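Uncharacterized protein AsbF (Bacillus anthracis, PDB 3DX5) converts 3-dehydroshikimate to 3,4-dihydroxybenzoate with loss of water, a manganese-dependent step in the biosynthesis of the siderophore petrobactin. Local coordinates at residues Thr143-Leu148 with Ile176-Ala181; Glu157-Val162 with Leu167-Asp172; Arg52-Leu57 with Ala93-Thr98. One frame throughout, in Å; residues are numbered along the deposited sequence. Where two conformers were deposited one is given.

Contact 1: Thr143-Leu148 with Ile176-Ala181. With DHB (3,4-dihydroxybenzoic acid), chain D.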
loop_
_atom_site.group_PDB
_atom_site.type_symbol
_atom_site.label_atom_id
_atom_site.label_comp_id
_atom_site.label_asym_id
_atom_site.label_seq_id
_atom_site.Cartn_x
_atom_site.Cartn_y
_atom_site.Cartn_z
ATOM N N THR A 143 -16.358 -10.755 -6.751
ATOM C CA THR A 143 -15.958 -11.839 -7.640
ATOM C C THR A 143 -14.446 -11.669 -7.971
ATOM O O THR A 143 -14.034 -10.653 -8.556
ATOM C CB THR A 143 -16.802 -11.839 -8.920
ATOM O OG1 THR A 143 -16.763 -10.535 -9.479
ATOM C CG2 THR A 143 -18.323 -12.198 -8.629
ATOM N N HIS A 144 -13.651 -12.659 -7.568
ATOM C CA HIS A 144 -12.190 -12.601 -7.594
ATOM C C HIS A 144 -11.531 -13.956 -7.821
ATOM O O HIS A 144 -11.988 -14.947 -7.246
ATOM C CB HIS A 144 -11.676 -12.110 -6.242
ATOM C CG HIS A 144 -10.951 -10.825 -6.346
ATOM N ND1 HIS A 144 -9.647 -10.668 -5.933
ATOM C CD2 HIS A 144 -11.321 -9.648 -6.913
ATOM C CE1 HIS A 144 -9.275 -9.420 -6.161
ATOM N NE2 HIS A 144 -10.273 -8.785 -6.763
ATOM N N PRO A 145 -10.452 -13.991 -8.654
ATOM C CA PRO A 145 -9.664 -15.218 -8.789
ATOM C C PRO A 145 -9.027 -15.573 -7.422
ATOM O O PRO A 145 -8.876 -14.703 -6.539
ATOM C CB PRO A 145 -8.593 -14.856 -9.831
ATOM C CG PRO A 145 -8.459 -13.330 -9.684
ATOM C CD PRO A 145 -9.846 -12.857 -9.390
ATOM N N ASN A 146 -8.722 -16.850 -7.231
ATOM C CA ASN A 146 -8.090 -17.284 -5.964
ATOM C C ASN A 146 -8.963 -17.056 -4.733
ATOM O O ASN A 146 -8.461 -16.802 -3.643
ATOM C CB ASN A 146 -6.659 -16.668 -5.830
ATOM C CG ASN A 146 -5.794 -16.988 -7.061
ATOM O OD1 ASN A 146 -5.321 -16.094 -7.778
ATOM N ND2 ASN A 146 -5.682 -18.263 -7.363
ATOM N N THR A 147 -10.281 -17.107 -4.932
ATOM C CA THR A 147 -11.260 -17.068 -3.839
ATOM C C THR A 147 -12.385 -18.048 -4.182
ATOM O O THR A 147 -12.364 -18.655 -5.262
ATOM C CB THR A 147 -11.870 -15.664 -3.610
ATOM O OG1 THR A 147 -12.828 -15.388 -4.630
ATOM C CG2 THR A 147 -10.785 -14.547 -3.557
ATOM N N LEU A 148 -13.368 -18.192 -3.300
ATOM C CA LEU A 148 -14.536 -19.044 -3.598
ATOM C C LEU A 148 -15.407 -18.491 -4.727
ATOM O O LEU A 148 -16.194 -19.234 -5.356
ATOM C CB LEU A 148 -15.376 -19.285 -2.342
ATOM C CG LEU A 148 -14.736 -20.261 -1.305
ATOM C CD1 LEU A 148 -15.359 -20.041 0.072
ATOM C CD2 LEU A 148 -14.872 -21.749 -1.715
ATOM N N ILE A 176 -14.579 -11.567 -13.700
ATOM C CA ILE A 176 -15.573 -12.476 -14.220
ATOM C C ILE A 176 -15.134 -12.952 -15.617
ATOM O O ILE A 176 -15.120 -14.152 -15.891
ATOM C CB ILE A 176 -16.972 -11.765 -14.201
ATOM C CG1 ILE A 176 -17.700 -12.167 -12.930
ATOM C CG2 ILE A 176 -17.796 -12.063 -15.439
ATOM C CD1 ILE A 176 -17.969 -13.683 -12.800
ATOM N N TRP A 177 -14.725 -12.011 -16.460
ATOM C CA TRP A 177 -14.214 -12.309 -17.796
ATOM C C TRP A 177 -12.977 -13.242 -17.743
ATOM O O TRP A 177 -12.869 -14.209 -18.498
ATOM C CB TRP A 177 -13.871 -10.999 -18.492
ATOM C CG TRP A 177 -13.295 -11.226 -19.838
ATOM C CD1 TRP A 177 -13.991 -11.422 -21.003
ATOM C CD2 TRP A 177 -11.913 -11.293 -20.176
ATOM N NE1 TRP A 177 -13.116 -11.611 -22.046
ATOM C CE2 TRP A 177 -11.834 -11.532 -21.570
ATOM C CE3 TRP A 177 -10.725 -11.156 -19.443
ATOM C CZ2 TRP A 177 -10.616 -11.645 -22.242
ATOM C CZ3 TRP A 177 -9.509 -11.278 -20.117
ATOM C CH2 TRP A 177 -9.470 -11.521 -21.495
ATOM N N GLU A 178 -12.068 -12.946 -16.827
ATOM C CA GLU A 178 -10.879 -13.747 -16.571
ATOM C C GLU A 178 -11.249 -15.187 -16.284
ATOM O O GLU A 178 -10.550 -16.065 -16.720
ATOM C CB GLU A 178 -10.102 -13.136 -15.385
ATOM C CG GLU A 178 -8.975 -13.991 -14.796
ATOM C CD GLU A 178 -8.158 -13.205 -13.746
ATOM O OE1 GLU A 178 -8.726 -12.381 -13.003
ATOM O OE2 GLU A 178 -6.935 -13.380 -13.702
ATOM N N SER A 179 -12.351 -15.427 -15.577
ATOM C CA SER A 179 -12.749 -16.798 -15.242
ATOM C C SER A 179 -13.270 -17.544 -16.457
ATOM O O SER A 179 -13.500 -18.718 -16.377
ATOM C CB SER A 179 -13.823 -16.829 -14.144
ATOM O OG SER A 179 -15.103 -16.490 -14.682
ATOM N N GLY A 180 -13.484 -16.864 -17.578
ATOM C CA GLY A 180 -13.973 -17.530 -18.771
ATOM C C GLY A 180 -15.467 -17.336 -18.971
ATOM O O GLY A 180 -15.969 -17.744 -19.976
ATOM N N ALA A 181 -16.168 -16.702 -18.022
ATOM C CA ALA A 181 -17.619 -16.441 -18.153
ATOM C C ALA A 181 -17.903 -15.191 -19.021
ATOM O O ALA A 181 -17.080 -14.269 -19.094
ATOM C CB ALA A 181 -18.239 -16.263 -16.774
HETATM C C1 DHB D . -8.343 -5.507 -4.781
HETATM C C2 DHB D . -9.423 -5.530 -5.657
HETATM C C3 DHB D . -9.274 -6.037 -6.952
HETATM O O3 DHB D . -10.290 -6.098 -7.870
HETATM C C4 DHB D . -7.966 -6.567 -7.347
HETATM O O4 DHB D . -7.863 -7.056 -8.603
HETATM C C5 DHB D . -6.901 -6.566 -6.451
HETATM C C6 DHB D . -7.105 -6.026 -5.168
HETATM C C DHB D . -8.537 -4.928 -3.389
HETATM O O1 DHB D . -7.648 -4.906 -2.531
HETATM O O2 DHB D . -9.711 -4.392 -3.064
#
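Pro145 and Glu178 meet at about a right angle: the pyrrolidine ring turns its CG to the carboxylate, with Pro145 CG 3.5 Å from Glu178 OE1. The glutamate chain is extended, its CG lying opposite the backbone N (chi1 169°), which carries the carboxylate across to the proline. The same OE1 accepts a hydrogen bond from His175 ND1, so one oxygen of Glu178 both fixes the ring of this substrate-binding histidine and touches Pro145.

A second touch lies deeper, where Thr143 OG1 stands 3.9 Å from Ile176 CG1. A chi1 of 52° sets the hydroxyl between the threonine's own backbone N and carbonyl carbon, from where it takes a hydrogen bond from the amide of Asp172.

Between Thr143 and Pro145 in sequence, His144 sends CB away from the helix, and its ring lies in the substrate pocket. His144 NE2 comes within 2.9 Å of O3 of the bound 3,4-dihydroxybenzoate. This O3 sits at the edge of the His144 ring, near its plane, and lies next to the manganese ion.

Each segment is braced internally. The Thr147 hydroxyl bonds to His144 O at 2.8 Å, tilted out of the carbonyl plane. Ser179 OG reaches Ile176 O in plane, on a lone pair, at 2.6 Å, just before Gly180 ends the helix in a Schellman motif.

Loop 143-148, after strand 138-142, and helix 173-178, after strand 167-172, lie at the C-terminal ends of neighbouring parallel strands, where TIM barrels carry their active site; His144 is probably the proton acceptor.

Contact 2: Glu157-Val162 with Leu167-Asp172. With MN (manganese (II) ion), chain B.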
loop_
_atom_site.group_PDB
_atom_site.type_symbol
_atom_site.label_atom_id
_atom_site.label_comp_id
_atom_site.label_asym_id
_atom_site.label_seq_id
_atom_site.Cartn_x
_atom_site.Cartn_y
_atom_site.Cartn_z
ATOM N N GLU A 157 -23.363 -21.128 -6.473
ATOM C CA GLU A 157 -23.430 -22.170 -5.475
ATOM C C GLU A 157 -23.242 -21.611 -4.036
ATOM O O GLU A 157 -24.009 -21.922 -3.143
ATOM C CB GLU A 157 -22.350 -23.181 -5.804
ATOM C CG GLU A 157 -22.323 -24.324 -4.901
ATOM C CD GLU A 157 -23.173 -25.437 -5.451
ATOM O OE1 GLU A 157 -22.580 -26.435 -5.952
ATOM O OE2 GLU A 157 -24.428 -25.295 -5.417
ATOM N N LEU A 158 -22.208 -20.791 -3.836
ATOM C CA LEU A 158 -21.938 -20.163 -2.532
ATOM C C LEU A 158 -23.154 -19.395 -1.995
ATOM O O LEU A 158 -23.488 -19.488 -0.812
ATOM C CB LEU A 158 -20.752 -19.203 -2.645
ATOM C CG LEU A 158 -20.153 -18.791 -1.295
ATOM C CD1 LEU A 158 -19.614 -20.010 -0.504
ATOM C CD2 LEU A 158 -19.022 -17.815 -1.548
ATOM N N LEU A 159 -23.792 -18.622 -2.876
ATOM C CA LEU A 159 -24.955 -17.806 -2.502
ATOM C C LEU A 159 -26.110 -18.696 -2.037
ATOM O O LEU A 159 -26.808 -18.390 -1.047
ATOM C CB LEU A 159 -25.399 -16.932 -3.676
ATOM C CG LEU A 159 -24.428 -15.800 -4.044
ATOM C CD1 LEU A 159 -24.775 -15.273 -5.443
ATOM C CD2 LEU A 159 -24.435 -14.637 -2.985
ATOM N N GLY A 160 -26.282 -19.814 -2.732
ATOM C CA GLY A 160 -27.295 -20.797 -2.340
ATOM C C GLY A 160 -26.891 -21.531 -1.072
ATOM O O GLY A 160 -27.747 -21.882 -0.284
ATOM N N GLU A 161 -25.594 -21.741 -0.835
ATOM C CA GLU A 161 -25.178 -22.478 0.374
ATOM C C GLU A 161 -25.325 -21.621 1.643
ATOM O O GLU A 161 -25.729 -22.120 2.716
ATOM C CB GLU A 161 -23.735 -22.987 0.231
ATOM C CG GLU A 161 -23.534 -24.083 -0.848
ATOM C CD GLU A 161 -22.054 -24.268 -1.297
ATOM O OE1 GLU A 161 -21.259 -23.306 -1.355
ATOM O OE2 GLU A 161 -21.673 -25.412 -1.619
ATOM N N VAL A 162 -24.968 -20.340 1.555
ATOM C CA VAL A 162 -25.103 -19.443 2.711
ATOM C C VAL A 162 -26.596 -19.155 2.974
ATOM O O VAL A 162 -27.068 -19.222 4.132
ATOM C CB VAL A 162 -24.324 -18.113 2.525
ATOM C CG1 VAL A 162 -24.653 -17.117 3.650
ATOM C CG2 VAL A 162 -22.790 -18.358 2.467
ATOM N N LEU A 167 -26.448 -11.323 2.270
ATOM C CA LEU A 167 -25.253 -11.631 1.465
ATOM C C LEU A 167 -25.528 -11.165 0.048
ATOM O O LEU A 167 -26.525 -11.582 -0.587
ATOM C CB LEU A 167 -24.978 -13.132 1.444
ATOM C CG LEU A 167 -23.688 -13.456 0.691
ATOM C CD1 LEU A 167 -22.518 -12.803 1.461
ATOM C CD2 LEU A 167 -23.555 -14.977 0.629
ATOM N N LYS A 168 -24.655 -10.305 -0.455
ATOM C CA LYS A 168 -24.860 -9.731 -1.782
ATOM C C LYS A 168 -23.550 -9.851 -2.541
ATOM O O LYS A 168 -22.615 -10.448 -2.013
ATOM C CB LYS A 168 -25.308 -8.283 -1.646
ATOM C CG LYS A 168 -26.637 -8.135 -0.876
ATOM C CD LYS A 168 -27.831 -8.693 -1.699
ATOM C CE LYS A 168 -29.121 -8.546 -0.909
ATOM N NZ LYS A 168 -30.262 -8.997 -1.710
ATOM N N ILE A 169 -23.499 -9.318 -3.766
ATOM C CA ILE A 169 -22.321 -9.428 -4.646
ATOM C C ILE A 169 -21.848 -8.031 -5.117
ATOM O O ILE A 169 -22.661 -7.179 -5.551
ATOM C CB ILE A 169 -22.652 -10.285 -5.923
ATOM C CG1 ILE A 169 -23.004 -11.762 -5.549
ATOM C CG2 ILE A 169 -21.488 -10.252 -6.985
ATOM C CD1 ILE A 169 -21.822 -12.579 -4.974
ATOM N N ASN A 170 -20.527 -7.850 -5.101
ATOM C CA ASN A 170 -19.865 -6.788 -5.833
ATOM C C ASN A 170 -19.322 -7.416 -7.119
ATOM O O ASN A 170 -18.345 -8.204 -7.074
ATOM C CB ASN A 170 -18.689 -6.181 -5.039
ATOM C CG ASN A 170 -18.033 -5.031 -5.802
ATOM O OD1 ASN A 170 -18.691 -4.360 -6.588
ATOM N ND2 ASN A 170 -16.743 -4.862 -5.638
ATOM N N LEU A 171 -19.938 -7.079 -8.261
ATOM C CA LEU A 171 -19.609 -7.764 -9.528
ATOM C C LEU A 171 -18.422 -7.055 -10.199
ATOM O O LEU A 171 -18.545 -5.919 -10.666
ATOM C CB LEU A 171 -20.825 -7.804 -10.458
ATOM C CG LEU A 171 -20.636 -8.570 -11.774
ATOM C CD1 LEU A 171 -19.987 -9.905 -11.574
ATOM C CD2 LEU A 171 -21.992 -8.768 -12.412
ATOM N N ASP A 172 -17.272 -7.730 -10.242
ATOM C CA ASP A 172 -16.049 -7.147 -10.832
ATOM C C ASP A 172 -15.911 -7.830 -12.202
ATOM O O ASP A 172 -15.485 -8.982 -12.305
ATOM C CB ASP A 172 -14.872 -7.411 -9.882
ATOM C CG ASP A 172 -13.567 -6.749 -10.327
ATOM O OD1 ASP A 172 -13.251 -6.720 -11.535
ATOM O OD2 ASP A 172 -12.831 -6.288 -9.436
HETATM MN MN MN B . -12.226 -5.216 -7.689
#
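Leu159 of the helix reaches down onto Leu167 and Ile169 of the strand. Its CB points neither toward nor away from the strand and, like CG, makes no close contact with it; the chi1 of -69°, with CG opposite the carbonyl carbon, swings the fork toward it. The two methyls then divide the work. Of the strand residues CD1 meets Ile169, 3.9 Å from Ile169 CG1, whereas CD2 fits between two residues, 3.7 Å from Leu167 CD2 and 3.9 Å from Ile169 CD1.

Leu167 CD2 is shared: Val162, nearly one helical turn on from Leu159, approaches it with CB at 3.7 Å and straddles it with both methyls. The contact is wholly apolar and buried.

At the far end of the strand, the side chain of Asp172 binds manganese through OD2 at 2.1 Å, alongside Glu142, His198 and Glu253. Its OD1 forms a salt bridge with Lys200, so each carboxylate oxygen has a cationic partner. Asp172 is also the N-cap residue of helix 173-178.

Helix and strand run nearly antiparallel, at 162° with 9.6 Å between the segment axes, as the second half of the beta-alpha-beta unit made by strand 138-142, helix 152-162 and strand 167-172. Strand 167-172 lies in the barrel between parallel strands 138-142 and 194-202, while Leu167 also touches helix 115-134 through Cys129, and Trp193 adjoins both Leu159 and Ile169.

Contact 3: Arg52-Leu57 with Ala93-Thr98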
loop_
_atom_site.group_PDB
_atom_site.type_symbol
_atom_site.label_atom_id
_atom_site.label_comp_id
_atom_site.label_asym_id
_atom_site.label_seq_id
_atom_site.Cartn_x
_atom_site.Cartn_y
_atom_site.Cartn_z
ATOM N N ARG A 52 -16.937 17.555 8.926
ATOM C CA ARG A 52 -17.309 18.728 8.145
ATOM C C ARG A 52 -17.528 18.338 6.681
ATOM O O ARG A 52 -18.528 18.743 6.088
ATOM C CB ARG A 52 -16.292 19.871 8.303
ATOM C CG ARG A 52 -16.366 20.549 9.668
ATOM C CD ARG A 52 -15.702 21.927 9.698
ATOM N NE ARG A 52 -15.469 22.377 11.073
ATOM C CZ ARG A 52 -14.318 22.216 11.724
ATOM N NH1 ARG A 52 -13.298 21.617 11.124
ATOM N NH2 ARG A 52 -14.183 22.651 12.973
ATOM N N GLU A 53 -16.633 17.529 6.116
ATOM C CA GLU A 53 -16.818 17.048 4.730
ATOM C C GLU A 53 -18.093 16.263 4.572
ATOM O O GLU A 53 -18.842 16.496 3.628
ATOM C CB GLU A 53 -15.653 16.188 4.207
ATOM C CG GLU A 53 -14.388 16.979 3.911
ATOM C CD GLU A 53 -14.598 18.112 2.893
ATOM O OE1 GLU A 53 -15.104 17.851 1.780
ATOM O OE2 GLU A 53 -14.237 19.268 3.212
ATOM N N LEU A 54 -18.344 15.326 5.489
ATOM C CA LEU A 54 -19.517 14.452 5.383
ATOM C C LEU A 54 -20.800 15.291 5.387
ATOM O O LEU A 54 -21.738 14.993 4.656
ATOM C CB LEU A 54 -19.502 13.369 6.480
ATOM C CG LEU A 54 -18.331 12.356 6.369
ATOM C CD1 LEU A 54 -18.300 11.312 7.503
ATOM C CD2 LEU A 54 -18.307 11.669 4.956
ATOM N N ASN A 55 -20.807 16.375 6.160
ATOM C CA ASN A 55 -21.987 17.250 6.210
ATOM C C ASN A 55 -22.310 18.030 4.923
ATOM O O ASN A 55 -23.425 18.513 4.791
ATOM C CB ASN A 55 -21.931 18.177 7.422
ATOM C CG ASN A 55 -21.958 17.401 8.750
ATOM O OD1 ASN A 55 -22.309 16.200 8.798
ATOM N ND2 ASN A 55 -21.582 18.084 9.833
ATOM N N CYS A 56 -21.370 18.139 3.978
ATOM C CA CYS A 56 -21.685 18.728 2.663
ATOM C C CYS A 56 -21.743 17.757 1.534
ATOM O O CYS A 56 -21.899 18.223 0.399
ATOM C CB CYS A 56 -20.627 19.682 2.154
ATOM S SG CYS A 56 -19.829 20.573 3.320
ATOM N N LEU A 57 -21.547 16.456 1.785
ATOM C CA LEU A 57 -21.508 15.516 0.663
ATOM C C LEU A 57 -22.754 15.595 -0.154
ATOM O O LEU A 57 -22.683 15.594 -1.373
ATOM C CB LEU A 57 -21.353 14.076 1.095
ATOM C CG LEU A 57 -19.953 13.628 1.368
ATOM C CD1 LEU A 57 -20.013 12.101 1.478
ATOM C CD2 LEU A 57 -18.985 14.103 0.274
ATOM N N ALA A 93 -19.396 2.476 9.067
ATOM C CA ALA A 93 -20.485 2.575 8.072
ATOM C C ALA A 93 -21.593 3.507 8.541
ATOM O O ALA A 93 -22.159 4.257 7.757
ATOM C CB ALA A 93 -21.064 1.192 7.742
ATOM N N ASN A 94 -21.899 3.461 9.830
ATOM C CA ASN A 94 -22.840 4.383 10.419
ATOM C C ASN A 94 -22.371 5.829 10.253
ATOM O O ASN A 94 -23.137 6.686 9.818
ATOM C CB ASN A 94 -23.070 4.057 11.895
ATOM C CG ASN A 94 -24.305 4.744 12.425
ATOM O OD1 ASN A 94 -24.239 5.680 13.225
ATOM N ND2 ASN A 94 -25.442 4.315 11.934
ATOM N N TRP A 95 -21.094 6.098 10.551
ATOM C CA TRP A 95 -20.594 7.452 10.490
ATOM C C TRP A 95 -20.583 7.952 9.036
ATOM O O TRP A 95 -20.999 9.085 8.741
ATOM C CB TRP A 95 -19.191 7.499 11.097
ATOM C CG TRP A 95 -18.573 8.858 11.141
ATOM C CD1 TRP A 95 -19.179 10.035 11.508
ATOM C CD2 TRP A 95 -17.201 9.179 10.872
ATOM N NE1 TRP A 95 -18.260 11.062 11.480
ATOM C CE2 TRP A 95 -17.041 10.562 11.102
ATOM C CE3 TRP A 95 -16.084 8.416 10.486
ATOM C CZ2 TRP A 95 -15.811 11.225 10.915
ATOM C CZ3 TRP A 95 -14.849 9.071 10.288
ATOM C CH2 TRP A 95 -14.728 10.461 10.517
ATOM N N PHE A 96 -20.119 7.101 8.130
ATOM C CA PHE A 96 -20.047 7.454 6.717
ATOM C C PHE A 96 -21.367 7.351 5.963
ATOM O O PHE A 96 -21.438 7.713 4.785
ATOM C CB PHE A 96 -18.969 6.624 6.023
ATOM C CG PHE A 96 -17.561 7.098 6.330
ATOM C CD1 PHE A 96 -17.074 8.304 5.790
ATOM C CD2 PHE A 96 -16.752 6.378 7.184
ATOM C CE1 PHE A 96 -15.776 8.752 6.065
ATOM C CE2 PHE A 96 -15.450 6.809 7.489
ATOM C CZ PHE A 96 -14.957 8.006 6.927
ATOM N N LYS A 97 -22.404 6.858 6.647
ATOM C CA LYS A 97 -23.737 6.650 6.073
ATOM C C LYS A 97 -23.787 5.691 4.863
ATOM O O LYS A 97 -24.356 5.992 3.832
ATOM C CB LYS A 97 -24.443 7.980 5.800
ATOM C CG LYS A 97 -24.508 8.871 7.083
ATOM C CD LYS A 97 -25.433 10.053 6.873
ATOM C CE LYS A 97 -25.500 10.984 8.123
ATOM N NZ LYS A 97 -26.345 12.180 7.844
ATOM N N THR A 98 -23.193 4.524 5.011
ATOM C CA THR A 98 -23.261 3.529 3.956
ATOM C C THR A 98 -23.827 2.255 4.594
ATOM O O THR A 98 -23.647 2.029 5.787
ATOM C CB THR A 98 -21.859 3.303 3.252
ATOM O OG1 THR A 98 -21.986 2.295 2.262
ATOM C CG2 THR A 98 -20.771 2.822 4.220
#
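One leucine fork carries this contact: Leu54 pushes its two methyls toward Trp95 and Phe96, consecutive residues in the last turn of helix 79-96. CD1 hangs over one face of the indole in a CH-pi contact, with Leu54 CD1 4.0 Å from the centroid of the five-membered ring of Trp95 and 13° off the ring normal. Its nearest indole atom is at the ring fusion, with Leu54 CD1 3.9 Å from Trp95 CE2. The same methyl also rests against the backbone, 3.7 Å from Trp95 O. Phe96 receives both branches: its CD1 is 3.7 Å from Leu54 CD1 and just as close to Leu54 CD2.

The two aromatic residues come to the leucine by different routes. In Trp95, CG lies opposite the backbone N (chi1 -178°), which presents a face of the indole to the leucine methyl. In Phe96, CG lies opposite the carbonyl carbon instead (chi1 -76°), and the phenyl ring is sent inward, where it is buried.

Behind this first shell, helix 79-96 is ending. Lys97 takes positive phi in a Schellman motif, and the bond from Thr98 N to Ala93 O, 2.9 Å, closes the last turn, which carries both aromatic residues. Following the leucine, a backbone bond joins Leu57 N to Leu54 O at 3.2 Å.

The indole is stacked on Tyr47 and makes a weak hydrogen bond from NE1 to Glu51, so Trp95 meets helix 47-56 at Tyr47, Thr50, Glu51 and Leu54. Phe96 continues inward to Ala39 and Leu42 of helix 36-45 and to Ile64 of strand 64-68. The contact thus ties the C-terminal parts of helices 47-56 and 79-96, which precede and follow strand 64-68, in the outer layer of the barrel.

All three contacts belong to one TIM barrel. Contact 3 comes first along the chain and closes before the others open; contact 2 is then nested within the loop closed by contact 1. Contacts 1 and 2 are neighbours, with centres 13 Å apart, and helix 173-178 directly follows strand 167-172. They touch through Thr143 N with Asn170 O and through Ile176 with Leu171, joining the barrel wall to the loops of the manganese and substrate site. Contact 3 lies across the chain's centre from contact 1, about 33 Å away between centres, and about 28 Å from contact 2, and lies away from the annotated sites, joining helices 47-56 and 79-96.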